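Local coordinates for 3-hexulose-6-phosphate synthase (Mycobacterium gastri, PDB 3AJX), which is a synthase of the HUMPS family, built on a TIM barrel that binds a magnesium ion, at residues A[2-7]-A[180-185]; A[57-62]-A[107-112]; A[131-136]-A[159-164]; A[167-172]-A[200-205]. The protein carries 1 engineered substitution. All blocks are in the same frame, centred on the assembly; numbering follows the deposited sequence.

Contact 1 (A[2-7]-A[180-185]); sequences KLQVAI and AEVAVA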
# COMPACT_ATOMS: atom_id res chain seq x y z
N LYS A 2 0.98 -13.94 -21.47
CA LYS A 2 -0.40 -13.57 -21.19
C LYS A 2 -0.57 -12.05 -21.16
O LYS A 2 0.40 -11.31 -21.08
CB LYS A 2 -0.82 -14.14 -19.84
CG LYS A 2 -0.74 -15.65 -19.76
CD LYS A 2 -1.15 -16.14 -18.38
CE LYS A 2 -1.08 -17.66 -18.30
NZ LYS A 2 -1.51 -18.14 -16.95
N LEU A 3 -1.82 -11.61 -21.25
CA LEU A 3 -2.13 -10.19 -21.22
C LEU A 3 -2.95 -9.88 -19.99
O LEU A 3 -3.95 -10.55 -19.70
CB LEU A 3 -2.92 -9.78 -22.47
CG LEU A 3 -3.35 -8.31 -22.55
CD1 LEU A 3 -2.12 -7.40 -22.60
CD2 LEU A 3 -4.20 -8.11 -23.80
N GLN A 4 -2.53 -8.85 -19.25
CA GLN A 4 -3.21 -8.43 -18.03
C GLN A 4 -3.68 -6.99 -18.13
O GLN A 4 -2.91 -6.10 -18.52
CB GLN A 4 -2.25 -8.59 -16.84
CG GLN A 4 -2.69 -7.88 -15.55
CD GLN A 4 -1.79 -8.22 -14.37
OE1 GLN A 4 -1.74 -7.48 -13.38
NE2 GLN A 4 -1.10 -9.35 -14.46
N VAL A 5 -4.94 -6.74 -17.79
CA VAL A 5 -5.45 -5.37 -17.80
C VAL A 5 -5.41 -4.80 -16.39
O VAL A 5 -5.94 -5.40 -15.45
CB VAL A 5 -6.91 -5.30 -18.35
CG1 VAL A 5 -7.83 -6.20 -17.55
CG2 VAL A 5 -7.40 -3.85 -18.29
N ALA A 6 -4.74 -3.67 -16.23
CA ALA A 6 -4.64 -3.02 -14.93
C ALA A 6 -5.76 -2.00 -14.81
O ALA A 6 -5.68 -0.91 -15.39
CB ALA A 6 -3.28 -2.34 -14.77
N ILE A 7 -6.82 -2.36 -14.09
CA ILE A 7 -7.95 -1.45 -13.90
C ILE A 7 -7.64 -0.50 -12.75
O ILE A 7 -8.02 -0.75 -11.60
CB ILE A 7 -9.25 -2.23 -13.61
CG1 ILE A 7 -9.53 -3.22 -14.75
CG2 ILE A 7 -10.42 -1.26 -13.48
CD1 ILE A 7 -10.82 -4.00 -14.60
N ALA A 180 8.99 -12.14 -20.82
CA ALA A 180 7.92 -11.89 -19.86
C ALA A 180 6.81 -12.93 -19.95
O ALA A 180 6.44 -13.36 -21.04
CB ALA A 180 7.34 -10.50 -20.07
N GLU A 181 6.29 -13.34 -18.80
CA GLU A 181 5.22 -14.32 -18.73
C GLU A 181 3.89 -13.58 -18.90
O GLU A 181 2.91 -14.15 -19.39
CB GLU A 181 5.24 -15.02 -17.37
CG GLU A 181 4.15 -16.06 -17.15
CD GLU A 181 4.26 -17.23 -18.12
OE1 GLU A 181 5.34 -17.42 -18.72
OE2 GLU A 181 3.26 -17.97 -18.27
N VAL A 182 3.88 -12.32 -18.49
CA VAL A 182 2.70 -11.48 -18.57
C VAL A 182 3.04 -10.05 -18.97
O VAL A 182 4.02 -9.48 -18.49
CB VAL A 182 1.98 -11.41 -17.19
CG1 VAL A 182 0.72 -10.56 -17.31
CG2 VAL A 182 1.64 -12.81 -16.70
N ALA A 183 2.24 -9.48 -19.87
CA ALA A 183 2.41 -8.10 -20.29
C ALA A 183 1.21 -7.39 -19.66
O ALA A 183 0.07 -7.79 -19.87
CB ALA A 183 2.36 -7.98 -21.81
N VAL A 184 1.48 -6.36 -18.86
CA VAL A 184 0.41 -5.61 -18.20
C VAL A 184 0.12 -4.32 -18.94
O VAL A 184 1.04 -3.58 -19.30
CB VAL A 184 0.79 -5.24 -16.74
CG1 VAL A 184 -0.36 -4.50 -16.07
CG2 VAL A 184 1.13 -6.50 -15.96
N ALA A 185 -1.15 -4.05 -19.19
CA ALA A 185 -1.54 -2.83 -19.87
C ALA A 185 -2.60 -2.10 -19.05
O ALA A 185 -3.64 -2.68 -18.71
CB ALA A 185 -2.09 -3.15 -21.26

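Contact 2 (A[57-62]-A[107-112]); sequences FADMKT and VVDLIG. With MG (magnesium ion), chain F.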
# COMPACT_ATOMS: atom_id res chain seq x y z
N PHE A 57 -6.58 -10.51 -10.23
CA PHE A 57 -5.35 -10.01 -9.60
C PHE A 57 -5.68 -8.81 -8.70
O PHE A 57 -6.15 -7.78 -9.18
CB PHE A 57 -4.43 -9.62 -10.76
CG PHE A 57 -3.07 -9.13 -10.37
CD1 PHE A 57 -1.94 -9.89 -10.67
CD2 PHE A 57 -2.89 -7.85 -9.86
CE1 PHE A 57 -0.66 -9.38 -10.49
CE2 PHE A 57 -1.62 -7.33 -9.67
CZ PHE A 57 -0.49 -8.10 -9.99
N ALA A 58 -5.46 -8.95 -7.40
CA ALA A 58 -5.73 -7.86 -6.45
C ALA A 58 -4.41 -7.17 -6.13
O ALA A 58 -3.54 -7.75 -5.47
CB ALA A 58 -6.37 -8.41 -5.17
N ASP A 59 -4.25 -5.94 -6.62
CA ASP A 59 -3.02 -5.17 -6.41
C ASP A 59 -2.99 -4.51 -5.04
O ASP A 59 -3.07 -3.29 -4.91
CB ASP A 59 -2.88 -4.11 -7.50
CG ASP A 59 -1.44 -3.70 -7.74
OD1 ASP A 59 -0.56 -4.10 -6.94
OD2 ASP A 59 -1.18 -2.99 -8.73
N MET A 60 -2.87 -5.34 -4.00
CA MET A 60 -2.85 -4.87 -2.62
C MET A 60 -1.59 -4.07 -2.29
O MET A 60 -1.64 -3.13 -1.50
CB MET A 60 -2.93 -6.07 -1.67
CG MET A 60 -4.19 -6.90 -1.78
SD MET A 60 -5.65 -6.05 -1.13
CE MET A 60 -5.52 -6.41 0.64
N LYS A 61 -0.47 -4.43 -2.93
CA LYS A 61 0.81 -3.78 -2.67
C LYS A 61 1.07 -3.80 -1.16
O LYS A 61 1.48 -2.80 -0.57
CB LYS A 61 0.84 -2.35 -3.20
CG LYS A 61 1.08 -2.25 -4.70
CD LYS A 61 1.35 -0.81 -5.13
CE LYS A 61 1.62 -0.71 -6.62
NZ LYS A 61 0.45 -1.14 -7.44
N THR A 62 0.84 -4.96 -0.56
CA THR A 62 1.04 -5.14 0.87
C THR A 62 2.45 -4.79 1.34
O THR A 62 3.44 -5.20 0.72
CB THR A 62 0.72 -6.59 1.25
OG1 THR A 62 -0.64 -6.87 0.89
CG2 THR A 62 0.91 -6.80 2.75
N VAL A 107 2.31 -12.38 -6.05
CA VAL A 107 3.13 -11.72 -7.05
C VAL A 107 3.84 -10.62 -6.29
O VAL A 107 3.21 -9.82 -5.60
CB VAL A 107 2.26 -11.09 -8.16
CG1 VAL A 107 3.14 -10.23 -9.09
CG2 VAL A 107 1.56 -12.19 -8.94
N VAL A 108 5.16 -10.58 -6.37
CA VAL A 108 5.89 -9.54 -5.67
C VAL A 108 6.11 -8.38 -6.64
O VAL A 108 6.72 -8.54 -7.69
CB VAL A 108 7.24 -10.06 -5.13
CG1 VAL A 108 8.03 -8.91 -4.51
CG2 VAL A 108 6.99 -11.14 -4.09
N ASP A 109 5.57 -7.22 -6.28
CA ASP A 109 5.68 -6.01 -7.10
C ASP A 109 7.00 -5.33 -6.76
O ASP A 109 7.19 -4.84 -5.64
CB ASP A 109 4.51 -5.07 -6.79
CG ASP A 109 4.42 -3.92 -7.75
OD1 ASP A 109 5.46 -3.55 -8.33
OD2 ASP A 109 3.31 -3.37 -7.92
N LEU A 110 7.92 -5.30 -7.72
CA LEU A 110 9.23 -4.71 -7.49
C LEU A 110 9.29 -3.21 -7.75
O LEU A 110 10.38 -2.64 -7.90
CB LEU A 110 10.28 -5.45 -8.32
CG LEU A 110 10.41 -6.94 -7.99
CD1 LEU A 110 11.39 -7.62 -8.93
CD2 LEU A 110 10.86 -7.11 -6.54
N ILE A 111 8.14 -2.56 -7.79
CA ILE A 111 8.08 -1.12 -8.02
C ILE A 111 8.97 -0.39 -6.99
O ILE A 111 8.97 -0.73 -5.81
CB ILE A 111 6.62 -0.60 -7.91
CG1 ILE A 111 6.57 0.90 -8.23
CG2 ILE A 111 6.08 -0.86 -6.51
CD1 ILE A 111 5.15 1.44 -8.37
N GLY A 112 9.73 0.58 -7.47
CA GLY A 112 10.60 1.34 -6.58
C GLY A 112 11.89 0.66 -6.15
O GLY A 112 12.71 1.28 -5.47
MG MG F . -0.32 -2.79 -10.63
O HOH W 1 1.00 -4.23 -9.73
O HOH W 2 1.20 -1.55 -10.10
O HOH W 3 -0.13 -3.44 -12.07

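Contact 3 (A[131-136]-A[159-164]); sequences VEMHAG and VPFSVA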
# COMPACT_ATOMS: atom_id res chain seq x y z
N VAL A 131 7.35 -12.18 -10.34
CA VAL A 131 7.59 -10.83 -9.86
C VAL A 131 7.15 -9.87 -10.95
O VAL A 131 7.12 -10.23 -12.12
CB VAL A 131 9.08 -10.60 -9.54
CG1 VAL A 131 9.52 -11.52 -8.41
CG2 VAL A 131 9.93 -10.83 -10.77
N GLU A 132 6.80 -8.66 -10.55
CA GLU A 132 6.38 -7.66 -11.51
C GLU A 132 7.45 -6.60 -11.66
O GLU A 132 7.78 -5.90 -10.70
CB GLU A 132 5.05 -7.02 -11.08
CG GLU A 132 4.48 -6.04 -12.11
CD GLU A 132 3.10 -5.54 -11.75
OE1 GLU A 132 2.14 -6.35 -11.76
OE2 GLU A 132 2.96 -4.33 -11.45
N MET A 133 8.04 -6.53 -12.86
CA MET A 133 9.05 -5.53 -13.16
C MET A 133 8.16 -4.35 -13.47
O MET A 133 7.69 -4.17 -14.60
CB MET A 133 9.89 -5.95 -14.36
CG MET A 133 10.81 -7.13 -14.05
SD MET A 133 11.86 -6.78 -12.63
CE MET A 133 12.73 -8.35 -12.42
N HIS A 134 7.91 -3.56 -12.44
CA HIS A 134 6.98 -2.45 -12.49
C HIS A 134 7.54 -1.04 -12.34
O HIS A 134 8.36 -0.77 -11.47
CB HIS A 134 5.94 -2.70 -11.39
CG HIS A 134 4.75 -1.79 -11.44
ND1 HIS A 134 3.81 -1.76 -10.43
CD2 HIS A 134 4.34 -0.90 -12.36
CE1 HIS A 134 2.87 -0.88 -10.74
NE2 HIS A 134 3.17 -0.35 -11.91
N ALA A 135 7.10 -0.15 -13.22
CA ALA A 135 7.48 1.26 -13.17
C ALA A 135 6.14 1.97 -12.99
O ALA A 135 5.28 1.90 -13.87
CB ALA A 135 8.15 1.69 -14.47
N GLY A 136 5.95 2.61 -11.85
CA GLY A 136 4.69 3.30 -11.58
C GLY A 136 4.43 4.50 -12.46
O GLY A 136 5.27 4.91 -13.26
N VAL A 159 13.66 -15.16 -13.20
CA VAL A 159 12.50 -15.45 -12.35
C VAL A 159 11.27 -15.13 -13.21
O VAL A 159 11.27 -14.13 -13.93
CB VAL A 159 12.47 -14.52 -11.11
CG1 VAL A 159 11.21 -14.77 -10.31
CG2 VAL A 159 13.71 -14.76 -10.25
N PRO A 160 10.22 -15.97 -13.16
CA PRO A 160 9.05 -15.65 -13.98
C PRO A 160 8.63 -14.21 -13.69
O PRO A 160 8.53 -13.83 -12.52
CB PRO A 160 8.01 -16.67 -13.51
CG PRO A 160 8.86 -17.86 -13.16
CD PRO A 160 10.02 -17.23 -12.41
N PHE A 161 8.39 -13.42 -14.73
CA PHE A 161 8.03 -12.03 -14.50
C PHE A 161 7.01 -11.43 -15.44
O PHE A 161 6.77 -11.93 -16.54
CB PHE A 161 9.29 -11.14 -14.53
CG PHE A 161 9.90 -10.98 -15.91
CD1 PHE A 161 10.67 -12.00 -16.47
CD2 PHE A 161 9.69 -9.82 -16.64
CE1 PHE A 161 11.24 -11.85 -17.74
CE2 PHE A 161 10.25 -9.66 -17.91
CZ PHE A 161 11.02 -10.67 -18.46
N SER A 162 6.41 -10.33 -14.99
CA SER A 162 5.45 -9.59 -15.77
C SER A 162 6.06 -8.20 -15.91
O SER A 162 6.95 -7.83 -15.15
CB SER A 162 4.10 -9.50 -15.05
OG SER A 162 4.22 -8.82 -13.81
N VAL A 163 5.59 -7.44 -16.90
CA VAL A 163 6.10 -6.09 -17.12
C VAL A 163 4.95 -5.09 -17.10
O VAL A 163 3.95 -5.26 -17.79
CB VAL A 163 6.83 -5.99 -18.48
CG1 VAL A 163 7.31 -4.56 -18.71
CG2 VAL A 163 8.01 -6.95 -18.51
N ALA A 164 5.11 -4.06 -16.27
CA ALA A 164 4.11 -3.00 -16.15
C ALA A 164 4.88 -1.68 -16.18
O ALA A 164 5.70 -1.40 -15.31
CB ALA A 164 3.33 -3.14 -14.84
O HOH W 4 1.63 -8.71 -12.99

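Contact 4 (A[167-172]-A[200-205]); sequences VKVATI and KELRAA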
# COMPACT_ATOMS: atom_id res chain seq x y z
N VAL A 167 3.09 -0.05 -21.09
CA VAL A 167 3.15 -0.94 -22.24
C VAL A 167 2.05 -0.60 -23.24
O VAL A 167 0.91 -0.33 -22.86
CB VAL A 167 3.01 -2.42 -21.81
CG1 VAL A 167 3.02 -3.32 -23.03
CG2 VAL A 167 4.15 -2.80 -20.87
N LYS A 168 2.41 -0.61 -24.52
CA LYS A 168 1.48 -0.32 -25.60
C LYS A 168 1.76 -1.32 -26.72
O LYS A 168 2.74 -2.06 -26.66
CB LYS A 168 1.69 1.11 -26.12
CG LYS A 168 1.49 2.20 -25.08
CD LYS A 168 1.85 3.57 -25.63
CE LYS A 168 1.72 4.66 -24.57
NZ LYS A 168 2.63 4.44 -23.41
N VAL A 169 0.89 -1.36 -27.73
CA VAL A 169 1.08 -2.29 -28.84
C VAL A 169 2.50 -2.25 -29.39
O VAL A 169 3.08 -3.28 -29.71
CB VAL A 169 0.08 -2.00 -29.97
CG1 VAL A 169 0.44 -2.81 -31.21
CG2 VAL A 169 -1.33 -2.34 -29.52
N ALA A 170 3.06 -1.04 -29.50
CA ALA A 170 4.40 -0.87 -30.04
C ALA A 170 5.49 -1.57 -29.22
O ALA A 170 6.50 -2.00 -29.78
CB ALA A 170 4.73 0.62 -30.15
N THR A 171 5.28 -1.69 -27.91
CA THR A 171 6.28 -2.33 -27.06
C THR A 171 5.98 -3.78 -26.65
O THR A 171 6.79 -4.41 -25.97
CB THR A 171 6.52 -1.49 -25.78
OG1 THR A 171 5.26 -1.14 -25.19
CG2 THR A 171 7.30 -0.22 -26.11
N ILE A 172 4.84 -4.31 -27.07
CA ILE A 172 4.50 -5.69 -26.74
C ILE A 172 5.59 -6.65 -27.23
O ILE A 172 6.01 -7.54 -26.50
CB ILE A 172 3.13 -6.09 -27.35
CG1 ILE A 172 1.99 -5.56 -26.47
CG2 ILE A 172 3.02 -7.61 -27.48
CD1 ILE A 172 1.87 -6.27 -25.12
N LYS A 200 -7.97 -5.74 -27.67
CA LYS A 200 -7.89 -6.69 -28.78
C LYS A 200 -6.59 -6.52 -29.55
O LYS A 200 -5.92 -7.49 -29.89
CB LYS A 200 -9.08 -6.50 -29.72
CG LYS A 200 -9.16 -7.55 -30.83
CD LYS A 200 -10.34 -7.34 -31.76
CE LYS A 200 -10.45 -8.48 -32.77
NZ LYS A 200 -11.57 -8.30 -33.73
N GLU A 201 -6.23 -5.27 -29.82
CA GLU A 201 -5.01 -4.97 -30.56
C GLU A 201 -3.75 -5.34 -29.77
O GLU A 201 -2.75 -5.78 -30.35
CB GLU A 201 -5.01 -3.49 -30.96
CG GLU A 201 -6.13 -3.16 -31.94
CD GLU A 201 -6.46 -1.68 -32.00
OE1 GLU A 201 -6.84 -1.11 -30.95
OE2 GLU A 201 -6.35 -1.09 -33.10
N LEU A 202 -3.79 -5.15 -28.46
CA LEU A 202 -2.65 -5.52 -27.63
C LEU A 202 -2.47 -7.03 -27.70
O LEU A 202 -1.35 -7.54 -27.84
CB LEU A 202 -2.88 -5.07 -26.18
CG LEU A 202 -2.60 -3.60 -25.91
CD1 LEU A 202 -3.27 -3.18 -24.61
CD2 LEU A 202 -1.09 -3.37 -25.85
N ARG A 203 -3.59 -7.75 -27.61
CA ARG A 203 -3.61 -9.20 -27.67
C ARG A 203 -3.06 -9.71 -29.01
O ARG A 203 -2.29 -10.67 -29.05
CB ARG A 203 -5.04 -9.71 -27.48
CG ARG A 203 -5.30 -11.12 -27.99
CD ARG A 203 -4.57 -12.16 -27.17
NE ARG A 203 -5.11 -12.23 -25.81
CZ ARG A 203 -4.62 -13.01 -24.86
NH1 ARG A 203 -3.59 -13.80 -25.10
NH2 ARG A 203 -5.18 -13.01 -23.65
N ALA A 204 -3.47 -9.06 -30.09
CA ALA A 204 -3.05 -9.46 -31.43
C ALA A 204 -1.55 -9.34 -31.66
O ALA A 204 -0.99 -10.06 -32.48
CB ALA A 204 -3.80 -8.63 -32.46
N ALA A 205 -0.90 -8.43 -30.94
CA ALA A 205 0.53 -8.22 -31.10
C ALA A 205 1.35 -9.32 -30.43
O ALA A 205 2.55 -9.45 -30.68
CB ALA A 205 0.93 -6.85 -30.53

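Contact 1 (A[2-7]-A[180-185])
Strands 2-7 and 182-185 run parallel, with short-segment axes 4.6 Å apart at their closest and inclined by 26°. Five backbone hydrogen bonds join them. The N-H groups of K2, Q4 and A6 donate to the carbonyls of E181, A183 and A185, and K2 O and Q4 O accept from A183 N and A185 N. The A185 N to Q4 O bond, 2.8 Å, lies nearly along the C=O axis. At the far end A6 N meets A185 O from 41° above the carbonyl plane.

On the face of Q4, V182 and V184, the Q4 chain is extended, with CG anti to the backbone N (chi1 166°). It lies alongside V184 and points the same way, so Q4 CD is 3.7 Å from V184 CG2. Q4 crosses V182 obliquely, and Q4 CB is 3.6 Å from V182 CG1. This is the closing seam of the TIM barrel, where the first strand meets the eighth. Further along the seam, A6 CB packs 3.9 Å from V184 CG1, close to the bound magnesium ion.

The face of L3, V5, A183 and A185 looks outward, where helix 195-204 covers L3 and A185. L3 turns CD1 back over the neighbouring strand, 3.5 Å from A183 O. At the partly exposed start of the strand, K2 runs out extended beyond CG. K2 NZ stays 5.0 Å from E181 OE2, so the opposite charges are not in contact.

Contact 2 (A[57-62]-A[107-112])
D59 and D109 both hold CG anti to the backbone N (chi1 -155° and -170°), while K61 runs extended and bends only at its last torsion (chi4 63°), so that three charged ends converge. They meet at the magnesium site of the TIM barrel. Strands 55-62 and 105-109 are not neighbours here: strand 80-84 lies between them, and the axes of segments 57-62 and 107-109 are 8.0 Å apart at closest.

D59 OD2 binds the metal at 2.1 Å. E30 is the other protein residue of the site, and three waters bind the ion as well. K61 NZ lies 2.8 Å from the same D59 OD2 in a salt bridge. K61 NZ also makes a long one, 3.7 Å, to D109 OD2. The carboxylates of D59 and D109 are nearly coplanar, with D59 OD1 only 4.1 Å from D109 OD2. Two like charges would lie close there, and the lysine and metal probably offset this. D59 OD1 is also hydrogen-bonded to T82, and K61 NZ to T33. A metal-bound water donates to D109 OD2 at 3.1 Å, which makes D109 a second-shell partner of the ion.

Deeper in the barrel, F57 and V107 cross at about a right angle, and F57 CE1 touches V107 CG2 at 3.9 Å. M63 of the second subunit packs on K61, and D64 of that subunit on I111. D109 is held in place by an Asx turn: I111 N donates to D109 OD1 over 2.9 Å, from above the carboxylate plane.

Contact 3 (A[131-136]-A[159-164])
The sixth and seventh strands of the TIM barrel, 130-134 and 161-164, pair in parallel through five backbone hydrogen bonds, closely packed at the barrel interior and looser where the pairing begins.

The tight part lies on the face of E132, H134, S162 and A164. E132 is extended, with CG anti to the backbone N (chi1 -175°). S162 OG takes the crowded position between N and the carbonyl carbon (chi1 62°). This presses it against the aliphatic part of the glutamate, with E132 CG 3.3 Å from S162 OG. The H134 ring passes beside A164, and H134 CD2 is 3.5 Å from A164 CB. A164 O lies at the edge of that ring, near its plane, 3.3 Å from H134 CD2. The polar end of H134 is turned elsewhere: ND1 is hydrogen-bonded to D109 OD2.

The other face looks out to helices 116-125 and 148-157. M133 crosses F161 at about a right angle, with M133 CG 3.9 Å from F161 CD2. V131 CG2 reaches F161 CB at 3.8 Å. Side-chain contact is looser just before the second strand. There V131 CG1 and V159 CG1 are 4.1 Å apart, and P160 is exposed to solvent.

Inside the barrel, one water links the two strands. It donates to E132 OE1 at 2.7 Å and is hydrogen-bonded to S162 OG, also at 2.7 Å.

Contact 4 (A[167-172]-A[200-205])
The outer layer of the TIM barrel is built here, where the loop leading from strand 161-164 into helix 172-177 packs on the last helix, 195-204. L202 is the central side chain. Its CG is anti to the carbonyl carbon (chi1 -81°). Together with chi2 of 162° this brings CD2 onto the loop backbone. L202 CD2 lies 3.4 Å from V169 N and 3.6 Å from K168 C.

V169 and I172 meet it from the other segment. V169 crosses L202 obliquely and sets its CG2 3.8 Å from L202 CD2. I172 crosses L202 at about a right angle, with I172 CG1 also 3.8 Å from L202 CD2. Three residues on, A205 touches both V169 and I172 by its methyl group. A205 CB is 3.8 Å from I172 CG2 and 4.1 Å from V169 CG1. The contact reaches the barrel wall through L202, which packs on L3 and A185, and through I172, which packs on A183.

Within the loop, K168 N donates to T171 OG1 over 3.0 Å in an almost straight bond (177°). R203 points away from the loop and forms a salt bridge with D27.

What joins the two segments is therefore apolar contact, of aliphatic groups with each other and, at L202 CD2, with the loop backbone. It depends on their close fit rather than on directed bonds, and it shields L202 and I172 while V169 stays at the exposed margin.

In the fold
Contacts 1, 2 and 3 are buried in the barrel, whereas contact 4 is partly exposed and lies on its outside. Contacts 1 and 3 are the same kind of parallel strand pairing, and they adjoin because strands 161-164 and 182-185 are neighbours. Contact 2 joins next-but-one strands by side chains alone, and charge and metal dominate it. It borders contact 3 through strands 105-109 and 130-134, and it touches contact 1 where F57 meets Q4. Contact 4 is apolar packing with neither charge nor metal. It backs contact 1 from outside the wall, but its nearest atoms are about 13 Å from those of contact 2.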